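PDB 3VMV: pectate lyase from Bacillus, which probably cleaves polygalacturonate, the pectate backbone of plant cell walls, as a secreted polysaccharide lyase of family 1. Local coordinates for residues S271-V283 against S290-Y302. Residues are numbered along the deposited sequence; the frame is centred on the assembly and turned at random.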
ATOM      1  N   SER A 271      -5.289 -19.972   4.198  1.00 16.77           N
ATOM      2  CA  SER A 271      -5.991 -20.158   2.898  1.00 16.19           C
ATOM      3  C   SER A 271      -5.885 -21.619   2.431  1.00 16.94           C
ATOM      4  O   SER A 271      -4.980 -22.341   2.822  1.00 17.26           O
ATOM      5  CB  SER A 271      -5.488 -19.205   1.794  1.00 15.09           C
ATOM      6  OG  SER A 271      -5.677 -17.828   2.125  1.00 14.05           O
ATOM      7  N   PRO A 272      -6.838 -22.042   1.601  1.00 15.00           N
ATOM      8  CA  PRO A 272      -6.874 -23.475   1.304  1.00 16.69           C
ATOM      9  C   PRO A 272      -5.864 -23.924   0.260  1.00 16.06           C
ATOM     10  O   PRO A 272      -5.600 -25.131   0.166  1.00 17.82           O
ATOM     11  CB  PRO A 272      -8.312 -23.709   0.816  1.00 20.00           C
ATOM     12  CG  PRO A 272      -8.874 -22.367   0.516  1.00 21.97           C
ATOM     13  CD  PRO A 272      -8.116 -21.359   1.351  1.00 16.58           C
ATOM     14  N   SER A 273      -5.283 -22.989  -0.498  1.00 16.58           N
ATOM     15  CA  SER A 273      -4.300 -23.392  -1.509  1.00 16.56           C
ATOM     16  C   SER A 273      -3.313 -22.260  -1.754  1.00 15.27           C
ATOM     17  O   SER A 273      -3.542 -21.125  -1.336  1.00 13.63           O
ATOM     18  CB  SER A 273      -5.003 -23.745  -2.818  1.00 17.21           C
ATOM     19  OG  SER A 273      -5.733 -22.643  -3.315  1.00 20.08           O
ATOM     20  N   THR A 274      -2.236 -22.608  -2.452  1.00 14.87           N
ATOM     21  CA  THR A 274      -1.144 -21.695  -2.746  1.00 14.99           C
ATOM     22  C   THR A 274      -1.472 -20.680  -3.833  1.00 12.89           C
ATOM     23  O   THR A 274      -2.334 -20.887  -4.678  1.00 13.26           O
ATOM     24  CB  THR A 274       0.079 -22.519  -3.174  1.00 14.37           C
ATOM     25  OG1 THR A 274       1.270 -21.717  -3.177  1.00 13.32           O
ATOM     26  CG2 THR A 274      -0.128 -23.138  -4.578  1.00 13.85           C
ATOM     27  N   GLY A 275      -0.700 -19.594  -3.818  1.00 11.24           N
ATOM     28  CA  GLY A 275      -0.597 -18.715  -4.984  1.00 10.80           C
ATOM     29  C   GLY A 275       0.685 -19.078  -5.722  1.00 10.54           C
ATOM     30  O   GLY A 275       1.304 -20.118  -5.479  1.00 12.92           O
ATOM     31  N   TYR A 276       1.055 -18.209  -6.660  1.00 12.39           N
ATOM     32  CA  TYR A 276       2.191 -18.455  -7.538  1.00 14.13           C
ATOM     33  C   TYR A 276       3.135 -17.252  -7.531  1.00 11.59           C
ATOM     34  O   TYR A 276       2.745 -16.123  -7.136  1.00 10.91           O
ATOM     35  CB  TYR A 276       1.687 -18.646  -8.963  1.00 11.96           C
ATOM     36  CG  TYR A 276       0.739 -19.792  -9.177  1.00 12.13           C
ATOM     37  CD1 TYR A 276       1.211 -21.046  -9.540  1.00 15.54           C
ATOM     38  CD2 TYR A 276      -0.623 -19.607  -9.020  1.00 15.22           C
ATOM     39  CE1 TYR A 276       0.329 -22.082  -9.768  1.00 18.45           C
ATOM     40  CE2 TYR A 276      -1.503 -20.632  -9.228  1.00 17.68           C
ATOM     41  CZ  TYR A 276      -1.015 -21.868  -9.596  1.00 17.51           C
ATOM     42  OH  TYR A 276      -1.882 -22.928  -9.831  1.00 21.53           O
ATOM     43  N   TRP A 277       4.346 -17.445  -8.053  1.00 10.24           N
ATOM     44  CA  TRP A 277       5.340 -16.340  -8.072  1.00 10.23           C
ATOM     45  C   TRP A 277       6.263 -16.560  -9.254  1.00 12.12           C
ATOM     46  O   TRP A 277       6.653 -17.711  -9.576  1.00 13.07           O
ATOM     47  CB  TRP A 277       6.152 -16.261  -6.764  1.00 12.02           C
ATOM     48  CG  TRP A 277       6.524 -17.641  -6.195  1.00 11.76           C
ATOM     49  CD1 TRP A 277       7.629 -18.410  -6.493  1.00 14.12           C
ATOM     50  CD2 TRP A 277       5.765 -18.384  -5.232  1.00 11.39           C
ATOM     51  NE1 TRP A 277       7.600 -19.581  -5.766  1.00 12.02           N
ATOM     52  CE2 TRP A 277       6.451 -19.608  -5.007  1.00 13.16           C
ATOM     53  CE3 TRP A 277       4.550 -18.149  -4.572  1.00 10.90           C
ATOM     54  CZ2 TRP A 277       5.975 -20.588  -4.122  1.00 13.77           C
ATOM     55  CZ3 TRP A 277       4.065 -19.122  -3.688  1.00 13.29           C
ATOM     56  CH2 TRP A 277       4.773 -20.327  -3.474  1.00 11.59           C
ATOM     57  N   ASN A 278       6.609 -15.473  -9.914  1.00 12.93           N
ATOM     58  CA  ASN A 278       7.582 -15.519 -10.997  1.00 11.36           C
ATOM     59  C   ASN A 278       8.775 -14.701 -10.490  1.00  9.36           C
ATOM     60  O   ASN A 278       8.601 -13.525 -10.152  1.00 10.31           O
ATOM     61  CB  ASN A 278       6.938 -14.902 -12.231  1.00  9.98           C
ATOM     62  CG  ASN A 278       7.867 -14.894 -13.415  1.00 15.21           C
ATOM     63  OD1 ASN A 278       8.963 -15.471 -13.361  1.00 17.45           O
ATOM     64  ND2 ASN A 278       7.439 -14.259 -14.504  1.00 16.89           N
ATOM     65  N   LEU A 279       9.953 -15.308 -10.406  1.00 11.76           N
ATOM     66  CA  LEU A 279      11.105 -14.660  -9.790  1.00 11.30           C
ATOM     67  C   LEU A 279      12.124 -14.357 -10.869  1.00 11.26           C
ATOM     68  O   LEU A 279      12.539 -15.250 -11.614  1.00 15.41           O
ATOM     69  CB  LEU A 279      11.728 -15.610  -8.757  1.00 13.52           C
ATOM     70  CG  LEU A 279      10.716 -16.232  -7.770  1.00 14.82           C
ATOM     71  CD1 LEU A 279      11.393 -17.175  -6.754  1.00 20.17           C
ATOM     72  CD2 LEU A 279       9.916 -15.195  -7.037  1.00 16.47           C
ATOM     73  N   ARG A 280      12.577 -13.112 -10.921  1.00 11.37           N
ATOM     74  CA  ARG A 280      13.659 -12.765 -11.832  1.00 12.13           C
ATOM     75  C   ARG A 280      14.525 -11.651 -11.267  1.00 10.34           C
ATOM     76  O   ARG A 280      14.001 -10.606 -10.803  1.00 11.28           O
ATOM     77  CB  ARG A 280      13.028 -12.313 -13.135  1.00 14.88           C
ATOM     78  CG  ARG A 280      13.958 -11.819 -14.183  1.00 21.02           C
ATOM     79  CD  ARG A 280      13.116 -11.541 -15.440  1.00 26.17           C
ATOM     80  NE  ARG A 280      13.857 -10.872 -16.515  1.00 30.62           N
ATOM     81  CZ  ARG A 280      14.632 -11.498 -17.398  1.00 36.01           C
ATOM     82  NH1 ARG A 280      14.797 -12.814 -17.330  1.00 38.58           N
ATOM     83  NH2 ARG A 280      15.262 -10.804 -18.341  1.00 34.85           N
ATOM     84  N   GLY A 281      15.841 -11.835 -11.271  1.00 11.33           N
ATOM     85  CA  GLY A 281      16.715 -10.699 -10.990  1.00 11.60           C
ATOM     86  C   GLY A 281      16.804 -10.212  -9.568  1.00 11.66           C
ATOM     87  O   GLY A 281      17.425  -9.177  -9.326  1.00 12.20           O
ATOM     88  N   ASN A 282      16.246 -10.976  -8.625  1.00 11.34           N
ATOM     89  CA  ASN A 282      16.326 -10.552  -7.231  1.00  9.70           C
ATOM     90  C   ASN A 282      17.705 -10.819  -6.615  1.00 10.17           C
ATOM     91  O   ASN A 282      18.426 -11.707  -7.056  1.00 13.96           O
ATOM     92  CB  ASN A 282      15.244 -11.249  -6.422  1.00 10.43           C
ATOM     93  CG  ASN A 282      13.847 -10.917  -6.935  1.00 10.23           C
ATOM     94  OD1 ASN A 282      13.390  -9.794  -6.785  1.00  9.45           O
ATOM     95  ND2 ASN A 282      13.174 -11.894  -7.557  1.00 10.96           N
ATOM     96  N   VAL A 283      18.070  -9.997  -5.634  1.00  9.84           N
ATOM     97  CA  VAL A 283      19.291 -10.193  -4.872  1.00  9.93           C
ATOM     98  C   VAL A 283      18.877 -10.545  -3.453  1.00 11.78           C
ATOM     99  O   VAL A 283      18.110  -9.808  -2.833  1.00 12.15           O
ATOM    100  CB  VAL A 283      20.181  -8.953  -4.926  1.00  9.55           C
ATOM    101  CG1 VAL A 283      21.321  -9.062  -3.895  1.00 14.08           C
ATOM    102  CG2 VAL A 283      20.754  -8.782  -6.359  1.00 11.43           C
ATOM    103  N   SER A 290      17.480 -20.583  -1.786  1.00 15.49           N
ATOM    104  CA  SER A 290      17.860 -21.701  -2.679  1.00 17.82           C
ATOM    105  C   SER A 290      16.742 -22.713  -2.946  1.00 19.74           C
ATOM    106  O   SER A 290      16.772 -23.453  -3.932  1.00 22.55           O
ATOM    107  CB  SER A 290      19.115 -22.386  -2.152  1.00 19.41           C
ATOM    108  OG  SER A 290      18.838 -23.072  -0.942  1.00 27.27           O
ATOM    109  N   HIS A 291      15.742 -22.721  -2.082  1.00 17.49           N
ATOM    110  CA  HIS A 291      14.611 -23.621  -2.190  1.00 15.99           C
ATOM    111  C   HIS A 291      13.575 -23.154  -3.181  1.00 15.41           C
ATOM    112  O   HIS A 291      12.618 -23.894  -3.477  1.00 18.27           O
ATOM    113  CB  HIS A 291      13.942 -23.741  -0.821  1.00 16.69           C
ATOM    114  CG  HIS A 291      13.435 -22.444  -0.291  1.00 18.16           C
ATOM    115  ND1 HIS A 291      14.283 -21.469   0.196  1.00 19.07           N
ATOM    116  CD2 HIS A 291      12.184 -21.942  -0.208  1.00 14.84           C
ATOM    117  CE1 HIS A 291      13.576 -20.425   0.565  1.00 14.25           C
ATOM    118  NE2 HIS A 291      12.293 -20.683   0.343  1.00 13.36           N
ATOM    119  N   LEU A 292      13.716 -21.914  -3.657  1.00 15.96           N
ATOM    120  CA  LEU A 292      12.703 -21.279  -4.527  1.00 14.04           C
ATOM    121  C   LEU A 292      12.821 -21.626  -6.025  1.00 17.08           C
ATOM    122  O   LEU A 292      13.938 -21.732  -6.581  1.00 20.47           O
ATOM    123  CB  LEU A 292      12.778 -19.767  -4.392  1.00 15.60           C
ATOM    124  CG  LEU A 292      12.415 -19.287  -3.003  1.00 14.90           C
ATOM    125  CD1 LEU A 292      12.728 -17.763  -2.895  1.00 17.26           C
ATOM    126  CD2 LEU A 292      10.943 -19.566  -2.730  1.00 16.77           C
ATOM    127  N   ASN A 293      11.661 -21.809  -6.647  1.00 16.87           N
ATOM    128  CA  ASN A 293      11.516 -21.962  -8.080  1.00 21.01           C
ATOM    129  C   ASN A 293      10.413 -21.016  -8.529  1.00 17.78           C
ATOM    130  O   ASN A 293       9.502 -20.733  -7.745  1.00 17.03           O
ATOM    131  CB  ASN A 293      11.027 -23.397  -8.430  1.00 22.49           C
ATOM    132  CG  ASN A 293      11.974 -24.508  -7.961  1.00 29.69           C
ATOM    133  OD1 ASN A 293      13.093 -24.583  -8.413  1.00 28.08           O
ATOM    134  ND2 ASN A 293      11.507 -25.372  -7.055  1.00 29.91           N
ATOM    135  N   SER A 294      10.493 -20.501  -9.755  1.00 15.27           N
ATOM    136  CA  SER A 294       9.361 -19.779 -10.332  1.00 14.18           C
ATOM    137  C   SER A 294       8.238 -20.751 -10.633  1.00 14.61           C
ATOM    138  O   SER A 294       8.453 -21.820 -11.186  1.00 15.37           O
ATOM    139  CB  SER A 294       9.742 -19.034 -11.615  1.00 17.75           C
ATOM    140  OG  SER A 294      10.595 -17.926 -11.349  1.00 16.33           O
ATOM    141  N   THR A 295       7.039 -20.386 -10.218  1.00 13.86           N
ATOM    142  CA  THR A 295       5.898 -21.271 -10.381  1.00 13.58           C
ATOM    143  C   THR A 295       4.853 -20.690 -11.337  1.00 14.43           C
ATOM    144  O   THR A 295       3.804 -21.281 -11.525  1.00 14.78           O
ATOM    145  CB  THR A 295       5.236 -21.639  -9.002  1.00 16.99           C
ATOM    146  OG1 THR A 295       4.644 -20.458  -8.411  1.00 12.79           O
ATOM    147  CG2 THR A 295       6.293 -22.200  -8.052  1.00 14.34           C
ATOM    148  N   THR A 296       5.092 -19.482 -11.876  1.00 13.48           N
ATOM    149  CA  THR A 296       4.249 -18.936 -12.931  1.00 14.04           C
ATOM    150  C   THR A 296       5.128 -18.120 -13.877  1.00 15.25           C
ATOM    151  O   THR A 296       6.199 -17.639 -13.457  1.00 15.57           O
ATOM    152  CB  THR A 296       3.072 -18.056 -12.377  1.00 14.14           C
ATOM    153  OG1 THR A 296       2.311 -17.528 -13.478  1.00 15.45           O
ATOM    154  CG2 THR A 296       3.541 -16.866 -11.508  1.00 11.96           C
ATOM    155  N   ASN A 297       4.661 -17.975 -15.126  1.00 14.24           N
ATOM    156  CA  ASN A 297       5.291 -17.092 -16.108  1.00 14.53           C
ATOM    157  C   ASN A 297       4.657 -15.701 -16.122  1.00 15.10           C
ATOM    158  O   ASN A 297       5.023 -14.864 -16.966  1.00 16.27           O
ATOM    159  CB  ASN A 297       5.153 -17.666 -17.517  1.00 18.96           C
ATOM    160  CG  ASN A 297       5.815 -19.003 -17.675  1.00 25.49           C
ATOM    161  OD1 ASN A 297       5.201 -19.966 -18.165  1.00 32.77           O
ATOM    162  ND2 ASN A 297       7.072 -19.079 -17.273  1.00 23.72           N
ATOM    163  N   PHE A 298       3.708 -15.448 -15.213  1.00 13.36           N
ATOM    164  CA  PHE A 298       3.010 -14.153 -15.152  1.00 13.22           C
ATOM    165  C   PHE A 298       3.958 -12.947 -15.238  1.00 11.73           C
ATOM    166  O   PHE A 298       4.911 -12.822 -14.449  1.00 13.94           O
ATOM    167  CB  PHE A 298       2.176 -14.033 -13.878  1.00 13.07           C
ATOM    168  CG  PHE A 298       1.608 -12.659 -13.682  1.00 12.19           C
ATOM    169  CD1 PHE A 298       0.593 -12.185 -14.479  1.00 13.20           C
ATOM    170  CD2 PHE A 298       2.179 -11.816 -12.742  1.00 12.87           C
ATOM    171  CE1 PHE A 298       0.099 -10.876 -14.306  1.00 13.21           C
ATOM    172  CE2 PHE A 298       1.698 -10.530 -12.567  1.00 14.68           C
ATOM    173  CZ  PHE A 298       0.660 -10.052 -13.352  1.00 14.80           C
ATOM    174  N   THR A 299       3.673 -12.078 -16.218  1.00 13.67           N
ATOM    175  CA  THR A 299       4.273 -10.749 -16.387  1.00 14.18           C
ATOM    176  C   THR A 299       3.108  -9.760 -16.586  1.00 10.91           C
ATOM    177  O   THR A 299       2.100 -10.096 -17.228  1.00 13.50           O
ATOM    178  CB  THR A 299       5.129 -10.833 -17.683  1.00 29.99           C
ATOM    179  OG1 THR A 299       6.168 -11.815 -17.483  1.00 35.51           O
ATOM    180  CG2 THR A 299       5.761  -9.547 -18.025  1.00 32.89           C
ATOM    181  N   PRO A 300       3.231  -8.524 -16.055  1.00 10.93           N
ATOM    182  CA  PRO A 300       2.106  -7.600 -16.111  1.00 11.57           C
ATOM    183  C   PRO A 300       1.965  -6.978 -17.504  1.00 13.65           C
ATOM    184  O   PRO A 300       2.916  -6.886 -18.291  1.00 15.89           O
ATOM    185  CB  PRO A 300       2.478  -6.527 -15.072  1.00 14.78           C
ATOM    186  CG  PRO A 300       4.025  -6.517 -15.119  1.00 13.67           C
ATOM    187  CD  PRO A 300       4.378  -7.965 -15.310  1.00 13.27           C
ATOM    188  N   PRO A 301       0.762  -6.540 -17.807  1.00 12.69           N
ATOM    189  CA  PRO A 301       0.401  -6.061 -19.140  1.00 11.87           C
ATOM    190  C   PRO A 301       0.717  -4.612 -19.410  1.00 15.51           C
ATOM    191  O   PRO A 301      -0.049  -3.995 -20.130  1.00 25.11           O
ATOM    192  CB  PRO A 301      -1.110  -6.274 -19.162  1.00 14.74           C
ATOM    193  CG  PRO A 301      -1.518  -6.062 -17.740  1.00 16.28           C
ATOM    194  CD  PRO A 301      -0.403  -6.624 -16.909  1.00 15.05           C
ATOM    195  N   TYR A 302       1.784  -4.049 -18.861  1.00 12.39           N
ATOM    196  CA  TYR A 302       2.057  -2.647 -19.090  1.00 11.16           C
ATOM    197  C   TYR A 302       3.549  -2.434 -19.345  1.00 11.71           C
ATOM    198  O   TYR A 302       4.362  -3.288 -19.006  1.00 12.15           O
ATOM    199  CB  TYR A 302       1.581  -1.765 -17.903  1.00 13.28           C
ATOM    200  CG  TYR A 302       2.056  -2.228 -16.524  1.00 11.34           C
ATOM    201  CD1 TYR A 302       3.403  -2.162 -16.165  1.00 11.75           C
ATOM    202  CD2 TYR A 302       1.159  -2.759 -15.596  1.00 11.23           C
ATOM    203  CE1 TYR A 302       3.843  -2.583 -14.913  1.00 10.84           C
ATOM    204  CE2 TYR A 302       1.613  -3.181 -14.329  1.00  9.88           C
ATOM    205  CZ  TYR A 302       2.927  -3.073 -14.001  1.00 10.85           C
ATOM    206  OH  TYR A 302       3.338  -3.483 -12.742  1.00 11.64           O
TER
HETATM  207  O   HOH W   1       3.218 -21.871  -6.524  1.00 18.41           O
HETATM  208  O   HOH W   2       9.154 -22.336  -4.967  1.00 20.47           O
HETATM  209  O   HOH W   3       8.861 -17.832 -15.091  1.00 26.70           O
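Trp277 and Thr295 grip each other through both backbone and side chain. Thr295 N donates to Trp277 O at 2.8 Å, almost straight on to the carbonyl (C=O...N angle 170°), and Thr295 OG1 accepts from the backbone N of Trp277 at 3.0 Å. That return bond depends on the threonine torsion, which sets OG1 between its own backbone N and carbonyl carbon (chi1 66°). Trp277 O also receives Thr296 N at 3.3 Å, but from well above the carbonyl plane, so one oxygen holds two successive amides. Two residues on from Trp277, a side-chain hydroxyl, Ser294 OG, is the acceptor for Leu279 N at 2.9 Å, with a nearly linear N-H...O. Asn278 extends its amide to the far end of the contact, ND2 meeting Phe298 O at 2.9 Å with an N-H...O angle of 176°; the acceptor lies in the amide plane of Asn278, whereas the donor stands above the Phe298 carbonyl plane. A water links Asn278 OD1 to Asn297 ND2, and Thr296 OG1 accepts from Phe298 N in an ST turn. Over one face of the Trp277 indole lies Thr295 OG1; at the ring edge NE1 makes a weak, bent bond to Asn293 O. Packing completes the contact: Thr296 CG2 sits 3.6 Å from Tyr276 CB, and Leu279 CD1 lies 3.8 Å from Leu292 CB, the two leucines crossing at about a right angle and both touching Val265. Segment 290-302 bonds through the hydroxyls of Ser294 and Thr295 and through its backbone, and receives the amide of Asn278. It is thus a loop, with no regular strand, packed along the edge of strand 276-280, whose other partner is the parallel strand 238-242, in the parallel beta-helix of family 1 pectate lyases.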